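PDB 2Q07: PUA domain-containing protein from Archaeoglobus fulgidus DSM 4304, which is of unknown function but belongs to the archaeosine synthase type 1 family and probably binds RNA in archaeosine-tRNA biosynthesis. Local coordinates for residues 33-38 and 60-65; 40-45 and 191-196. All blocks are in the same frame, centred on the assembly; numbering follows the deposited sequence.

In the fold
Both contacts begin in the beta-alpha-beta unit of the UDG-like region in this C-terminal part of the protein, and their centres lie about 15 Å apart. Contact 1 pairs strands 31-36 and 61-65 in the buried sheet; contact 2 takes the loop that follows strand 31-36 and sets it against the loop 191-196 of the pre-PUA region. Tyr43 turns its ring back onto contact 1, away from 191-196: its CE1 lies 3.6 Å from CG2 of Ile64, and its CE2 is 3.8 Å from CB of Cys37. Its chain neighbours Pro42, Leu44 and Thr45 make contact 2, so the two contacts are linked through the backbone of 40-45.

Contact 1: 33-38 and 60-65; sequences LLLPCT and VNEIII
Leu34, Ile63 and Ile65 form the apolar centre on one face of a parallel strand pair, the two strands of a right-handed beta-alpha-beta crossover through helix 47-55. Leu34 and Ile63 run side by side in the same direction, CD2 of Leu34 lying 3.8 Å from CB of Ile63. CB of Leu34 also meets CD1 of Ile65, which its torsions (chi1 -62°, chi2 173°) carry out as an extended arm. Helices 94-111 and 123-132 cover this face, with Leu104 against both isoleucines and Val128 against Leu34 and Ile65.

The other face carries Leu33, Leu35, Glu62 and Ile64. CB of Leu33 packs on CG2 of Val60. Leu35 crosses Glu62 obliquely, its CD1 3.9 Å from OE2 of Glu62, and also touches Leu52 of helix 47-55. The buried carboxylate of Glu62 is held by two salt bridges, OE1 to Arg53 and OE2 to Arg73, which probably keep it ionised.

Between the faces runs the backbone ladder. Leu33 N donates to Asn61 O at 2.6 Å, almost straight and in the carbonyl plane. Leu33 O receives Ile63 N, Ile63 O receives Leu35 N, and Leu35 O takes Ile65 N at 2.8 Å nearly along its C=O axis. Beyond Pro36 the ladder frays: Cys37 N reaches Ile65 O at 3.1 Å in a weak, bent bond (123°). Here the packing is tight, with CG2 of Ile64 just 3.4 Å from CA of Cys37.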
loop_
_atom_site.group_PDB
_atom_site.type_symbol
_atom_site.label_atom_id
_atom_site.label_comp_id
_atom_site.label_asym_id
_atom_site.label_seq_id
_atom_site.Cartn_x
_atom_site.Cartn_y
_atom_site.Cartn_z
ATOM N N LEU A 33 -14.263 4.806 6.601
ATOM C CA LEU A 33 -14.870 3.673 7.281
ATOM C C LEU A 33 -13.804 2.837 8.004
ATOM O O LEU A 33 -12.822 2.401 7.387
ATOM C CB LEU A 33 -15.594 2.803 6.250
ATOM C CG LEU A 33 -16.234 1.514 6.744
ATOM C CD1 LEU A 33 -17.298 1.843 7.775
ATOM C CD2 LEU A 33 -16.825 0.764 5.551
ATOM N N LEU A 34 -13.981 2.621 9.305
ATOM C CA LEU A 34 -13.035 1.815 10.072
ATOM C C LEU A 34 -13.596 0.395 10.190
ATOM O O LEU A 34 -14.776 0.202 10.515
ATOM C CB LEU A 34 -12.799 2.422 11.464
ATOM C CG LEU A 34 -12.421 3.910 11.505
ATOM C CD1 LEU A 34 -12.122 4.325 12.939
ATOM C CD2 LEU A 34 -11.212 4.165 10.611
ATOM N N LEU A 35 -12.739 -0.590 9.929
ATOM C CA LEU A 35 -13.125 -1.986 9.948
ATOM C C LEU A 35 -12.176 -2.873 10.755
ATOM O O LEU A 35 -11.014 -2.540 10.963
ATOM C CB LEU A 35 -13.198 -2.508 8.511
ATOM C CG LEU A 35 -14.186 -1.780 7.603
ATOM C CD1 LEU A 35 -13.924 -2.146 6.154
ATOM C CD2 LEU A 35 -15.602 -2.143 8.029
ATOM N N PRO A 36 -12.666 -4.035 11.203
ATOM C CA PRO A 36 -11.800 -4.922 11.981
ATOM C C PRO A 36 -10.896 -5.746 11.065
ATOM O O PRO A 36 -11.261 -6.047 9.926
ATOM C CB PRO A 36 -12.803 -5.785 12.728
ATOM C CG PRO A 36 -13.851 -6.000 11.684
ATOM C CD PRO A 36 -14.013 -4.617 11.051
ATOM N N CYS A 37 -9.706 -6.089 11.549
ATOM C CA CYS A 37 -8.817 -6.910 10.743
ATOM C C CYS A 37 -9.427 -8.309 10.739
ATOM O O CYS A 37 -10.330 -8.597 11.520
ATOM C CB CYS A 37 -7.403 -6.936 11.339
ATOM S SG CYS A 37 -7.332 -7.495 13.049
ATOM N N THR A 38 -8.957 -9.171 9.845
ATOM C CA THR A 38 -9.484 -10.529 9.765
ATOM C C THR A 38 -8.347 -11.537 9.735
ATOM O O THR A 38 -7.191 -11.166 9.534
ATOM C CB THR A 38 -10.341 -10.725 8.500
ATOM O OG1 THR A 38 -9.602 -10.280 7.358
ATOM C CG2 THR A 38 -11.652 -9.929 8.597
ATOM N N VAL A 60 -16.490 5.121 0.300
ATOM C CA VAL A 60 -15.702 5.998 1.145
ATOM C C VAL A 60 -14.405 5.258 1.426
ATOM O O VAL A 60 -14.310 4.059 1.172
ATOM C CB VAL A 60 -16.420 6.315 2.461
ATOM C CG1 VAL A 60 -17.746 7.033 2.167
ATOM C CG2 VAL A 60 -16.651 5.033 3.250
ATOM N N ASN A 61 -13.409 5.975 1.933
ATOM C CA ASN A 61 -12.113 5.381 2.246
ATOM C C ASN A 61 -12.245 4.392 3.391
ATOM O O ASN A 61 -13.145 4.518 4.227
ATOM C CB ASN A 61 -11.118 6.483 2.615
ATOM C CG ASN A 61 -10.466 7.101 1.395
ATOM O OD1 ASN A 61 -9.504 6.548 0.849
ATOM N ND2 ASN A 61 -10.991 8.244 0.946
ATOM N N GLU A 62 -11.335 3.421 3.435
ATOM C CA GLU A 62 -11.371 2.388 4.462
ATOM C C GLU A 62 -10.038 2.222 5.166
ATOM O O GLU A 62 -8.980 2.297 4.552
ATOM C CB GLU A 62 -11.753 1.036 3.845
ATOM C CG GLU A 62 -13.158 0.955 3.269
ATOM C CD GLU A 62 -13.290 -0.165 2.240
ATOM O OE1 GLU A 62 -12.563 -0.124 1.222
ATOM O OE2 GLU A 62 -14.111 -1.086 2.446
ATOM N N ILE A 63 -10.098 1.998 6.466
ATOM C CA ILE A 63 -8.894 1.761 7.234
ATOM C C ILE A 63 -9.201 0.535 8.074
ATOM O O ILE A 63 -10.214 0.488 8.766
ATOM C CB ILE A 63 -8.546 2.955 8.138
ATOM C CG1 ILE A 63 -8.126 4.152 7.274
ATOM C CG2 ILE A 63 -7.442 2.563 9.116
ATOM C CD1 ILE A 63 -7.812 5.395 8.056
ATOM N N ILE A 64 -8.341 -0.471 7.980
ATOM C CA ILE A 64 -8.517 -1.690 8.753
ATOM C C ILE A 64 -7.708 -1.585 10.045
ATOM O O ILE A 64 -6.492 -1.382 10.004
ATOM C CB ILE A 64 -8.032 -2.938 7.956
ATOM C CG1 ILE A 64 -8.936 -3.162 6.740
ATOM C CG2 ILE A 64 -8.010 -4.172 8.866
ATOM C CD1 ILE A 64 -8.596 -2.292 5.544
ATOM N N ILE A 65 -8.374 -1.708 11.189
ATOM C CA ILE A 65 -7.670 -1.633 12.468
ATOM C C ILE A 65 -7.145 -3.019 12.842
ATOM O O ILE A 65 -7.891 -4.003 12.842
ATOM C CB ILE A 65 -8.593 -1.141 13.610
ATOM C CG1 ILE A 65 -9.099 0.274 13.313
ATOM C CG2 ILE A 65 -7.839 -1.163 14.936
ATOM C CD1 ILE A 65 -10.145 0.766 14.288
#

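Contact 2: 40-45 and 191-196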
loop_
_atom_site.group_PDB
_atom_site.type_symbol
_atom_site.label_atom_id
_atom_site.label_comp_id
_atom_site.label_asym_id
_atom_site.label_seq_id
_atom_site.Cartn_x
_atom_site.Cartn_y
_atom_site.Cartn_z
ATOM N N ARG A 40 -8.002 -13.994 7.513
ATOM C CA ARG A 40 -7.560 -14.110 6.131
ATOM C C ARG A 40 -7.117 -12.763 5.564
ATOM O O ARG A 40 -7.783 -11.751 5.758
ATOM C CB ARG A 40 -8.670 -14.684 5.251
ATOM C CG ARG A 40 -8.311 -14.722 3.762
ATOM C CD ARG A 40 -9.330 -15.507 2.962
ATOM N NE ARG A 40 -9.094 -15.420 1.523
ATOM C CZ ARG A 40 -9.858 -16.008 0.609
ATOM N NH1 ARG A 40 -10.904 -16.728 0.986
ATOM N NH2 ARG A 40 -9.586 -15.869 -0.682
ATOM N N LYS A 41 -5.979 -12.771 4.877
ATOM C CA LYS A 41 -5.434 -11.571 4.250
ATOM C C LYS A 41 -5.089 -11.908 2.793
ATOM O O LYS A 41 -4.943 -13.079 2.446
ATOM C CB LYS A 41 -4.168 -11.113 4.980
ATOM C CG LYS A 41 -4.354 -10.813 6.465
ATOM C CD LYS A 41 -3.038 -10.373 7.076
ATOM C CE LYS A 41 -3.114 -10.302 8.592
ATOM N NZ LYS A 41 -1.772 -10.023 9.188
ATOM N N PRO A 42 -5.009 -10.889 1.914
ATOM C CA PRO A 42 -5.232 -9.473 2.233
ATOM C C PRO A 42 -6.692 -9.291 2.644
ATOM O O PRO A 42 -7.573 -9.943 2.092
ATOM C CB PRO A 42 -4.880 -8.765 0.928
ATOM C CG PRO A 42 -5.258 -9.768 -0.113
ATOM C CD PRO A 42 -4.729 -11.064 0.478
ATOM N N TYR A 43 -6.936 -8.409 3.607
ATOM C CA TYR A 43 -8.277 -8.179 4.147
ATOM C C TYR A 43 -9.470 -8.134 3.193
ATOM O O TYR A 43 -10.553 -8.618 3.533
ATOM C CB TYR A 43 -8.280 -6.903 4.981
ATOM C CG TYR A 43 -7.174 -6.846 6.007
ATOM C CD1 TYR A 43 -6.310 -5.754 6.058
ATOM C CD2 TYR A 43 -7.007 -7.867 6.948
ATOM C CE1 TYR A 43 -5.304 -5.671 7.022
ATOM C CE2 TYR A 43 -5.994 -7.792 7.929
ATOM C CZ TYR A 43 -5.152 -6.688 7.952
ATOM O OH TYR A 43 -4.153 -6.585 8.892
ATOM N N LEU A 44 -9.289 -7.565 2.010
ATOM C CA LEU A 44 -10.400 -7.458 1.066
ATOM C C LEU A 44 -10.970 -8.802 0.592
ATOM O O LEU A 44 -12.117 -8.870 0.142
ATOM C CB LEU A 44 -9.980 -6.623 -0.145
ATOM C CG LEU A 44 -11.085 -6.154 -1.082
ATOM C CD1 LEU A 44 -12.113 -5.322 -0.311
ATOM C CD2 LEU A 44 -10.458 -5.329 -2.215
ATOM N N THR A 45 -10.178 -9.863 0.687
ATOM C CA THR A 45 -10.635 -11.184 0.264
ATOM C C THR A 45 -11.251 -11.985 1.415
ATOM O O THR A 45 -11.682 -13.120 1.216
ATOM C CB THR A 45 -9.479 -12.034 -0.303
ATOM O OG1 THR A 45 -8.633 -12.451 0.774
ATOM C CG2 THR A 45 -8.655 -11.231 -1.310
ATOM N N GLY A 191 -6.846 -8.265 -14.074
ATOM C CA GLY A 191 -6.550 -9.380 -13.195
ATOM C C GLY A 191 -7.574 -9.584 -12.094
ATOM O O GLY A 191 -8.446 -8.746 -11.882
ATOM N N ARG A 192 -7.478 -10.714 -11.398
ATOM C CA ARG A 192 -8.399 -11.001 -10.305
ATOM C C ARG A 192 -7.710 -10.709 -8.974
ATOM O O ARG A 192 -6.639 -11.247 -8.687
ATOM C CB ARG A 192 -8.869 -12.463 -10.367
ATOM C CG ARG A 192 -7.744 -13.488 -10.406
ATOM C CD ARG A 192 -8.232 -14.864 -10.889
ATOM N NE ARG A 192 -8.816 -14.804 -12.232
ATOM C CZ ARG A 192 -9.081 -15.869 -12.987
ATOM N NH1 ARG A 192 -8.814 -17.091 -12.543
ATOM N NH2 ARG A 192 -9.622 -15.714 -14.189
ATOM N N TYR A 193 -8.327 -9.841 -8.176
ATOM C CA TYR A 193 -7.784 -9.461 -6.874
ATOM C C TYR A 193 -7.376 -10.708 -6.079
ATOM O O TYR A 193 -8.094 -11.706 -6.078
ATOM C CB TYR A 193 -8.830 -8.674 -6.082
ATOM C CG TYR A 193 -8.254 -7.913 -4.908
ATOM C CD1 TYR A 193 -7.687 -6.653 -5.085
ATOM C CD2 TYR A 193 -8.255 -8.462 -3.624
ATOM C CE1 TYR A 193 -7.136 -5.952 -4.014
ATOM C CE2 TYR A 193 -7.701 -7.771 -2.543
ATOM C CZ TYR A 193 -7.147 -6.513 -2.747
ATOM O OH TYR A 193 -6.643 -5.796 -1.676
ATOM N N PRO A 194 -6.232 -10.663 -5.376
ATOM C CA PRO A 194 -5.260 -9.572 -5.229
ATOM C C PRO A 194 -4.176 -9.500 -6.312
ATOM O O PRO A 194 -3.242 -8.702 -6.207
ATOM C CB PRO A 194 -4.660 -9.845 -3.858
ATOM C CG PRO A 194 -4.566 -11.342 -3.856
ATOM C CD PRO A 194 -5.911 -11.772 -4.450
ATOM N N GLU A 195 -4.304 -10.320 -7.351
ATOM C CA GLU A 195 -3.319 -10.339 -8.429
ATOM C C GLU A 195 -3.664 -9.318 -9.505
ATOM O O GLU A 195 -3.943 -9.676 -10.649
ATOM C CB GLU A 195 -3.250 -11.735 -9.051
ATOM C CG GLU A 195 -3.024 -12.844 -8.038
ATOM C CD GLU A 195 -2.857 -14.202 -8.696
ATOM O OE1 GLU A 195 -3.702 -14.562 -9.545
ATOM O OE2 GLU A 195 -1.885 -14.908 -8.360
ATOM N N LEU A 196 -3.621 -8.044 -9.128
ATOM C CA LEU A 196 -3.944 -6.956 -10.038
ATOM C C LEU A 196 -2.771 -6.601 -10.948
ATOM O O LEU A 196 -1.617 -6.866 -10.615
ATOM C CB LEU A 196 -4.337 -5.707 -9.241
ATOM C CG LEU A 196 -5.520 -5.801 -8.274
ATOM C CD1 LEU A 196 -5.657 -4.494 -7.503
ATOM C CD2 LEU A 196 -6.784 -6.102 -9.048
#
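The Tyr193 ring is sandwiched between Leu44 on one face and its own neighbour Pro194 on the other, while Thr45 meets its edge. Its CG is anti to the backbone N (chi1 -164°), which sends the ring from loop 191-196 of the pre-PUA region toward the 3-10 turn 43-45 of the UDG-like region. Leu44 crosses the tyrosine at about a right angle, and its CD2 makes a CH-pi contact 3.7 Å from the centroid of the Tyr193 ring, 17° off the normal. CB of Leu44 also touches the ring, 3.5 Å from CE2 of Tyr193. In the ring plane, the methyl CG2 of Thr45 lies 3.6 Å from CD2 of Tyr193.

Pro42 approaches Tyr193 tip to tip, and its CG also reaches CB of Pro194 at 3.8 Å, the two proline side chains crossing at about a right angle. Each of these prolines follows a cis peptide bond. Thr45 is set by the carbonyl of Pro42, whose oxygen accepts both the Thr45 backbone N and its OG1, each at 3.0 Å; with OG1 so engaged, CG2 is the branch turned to the ring.

Glu76 ties the polar end of Tyr193 to the turn, since its OE1 is hydrogen-bonded to both Tyr193 OH and Leu44 N. Tyr169 of helix 168-181 also meets the Tyr193 ring, their planes about 15° apart. An alanine in place of Tyr193 would probably loosen the hold between the two regions, losing the CH-pi face for Leu44, the edge against Thr45 and the hydroxyl bound to Glu76. No hydrogen bond spans the two loops, so they meet through apolar and CH-pi contacts, and the carboxylate of Glu76 adds a polar link through the phenol.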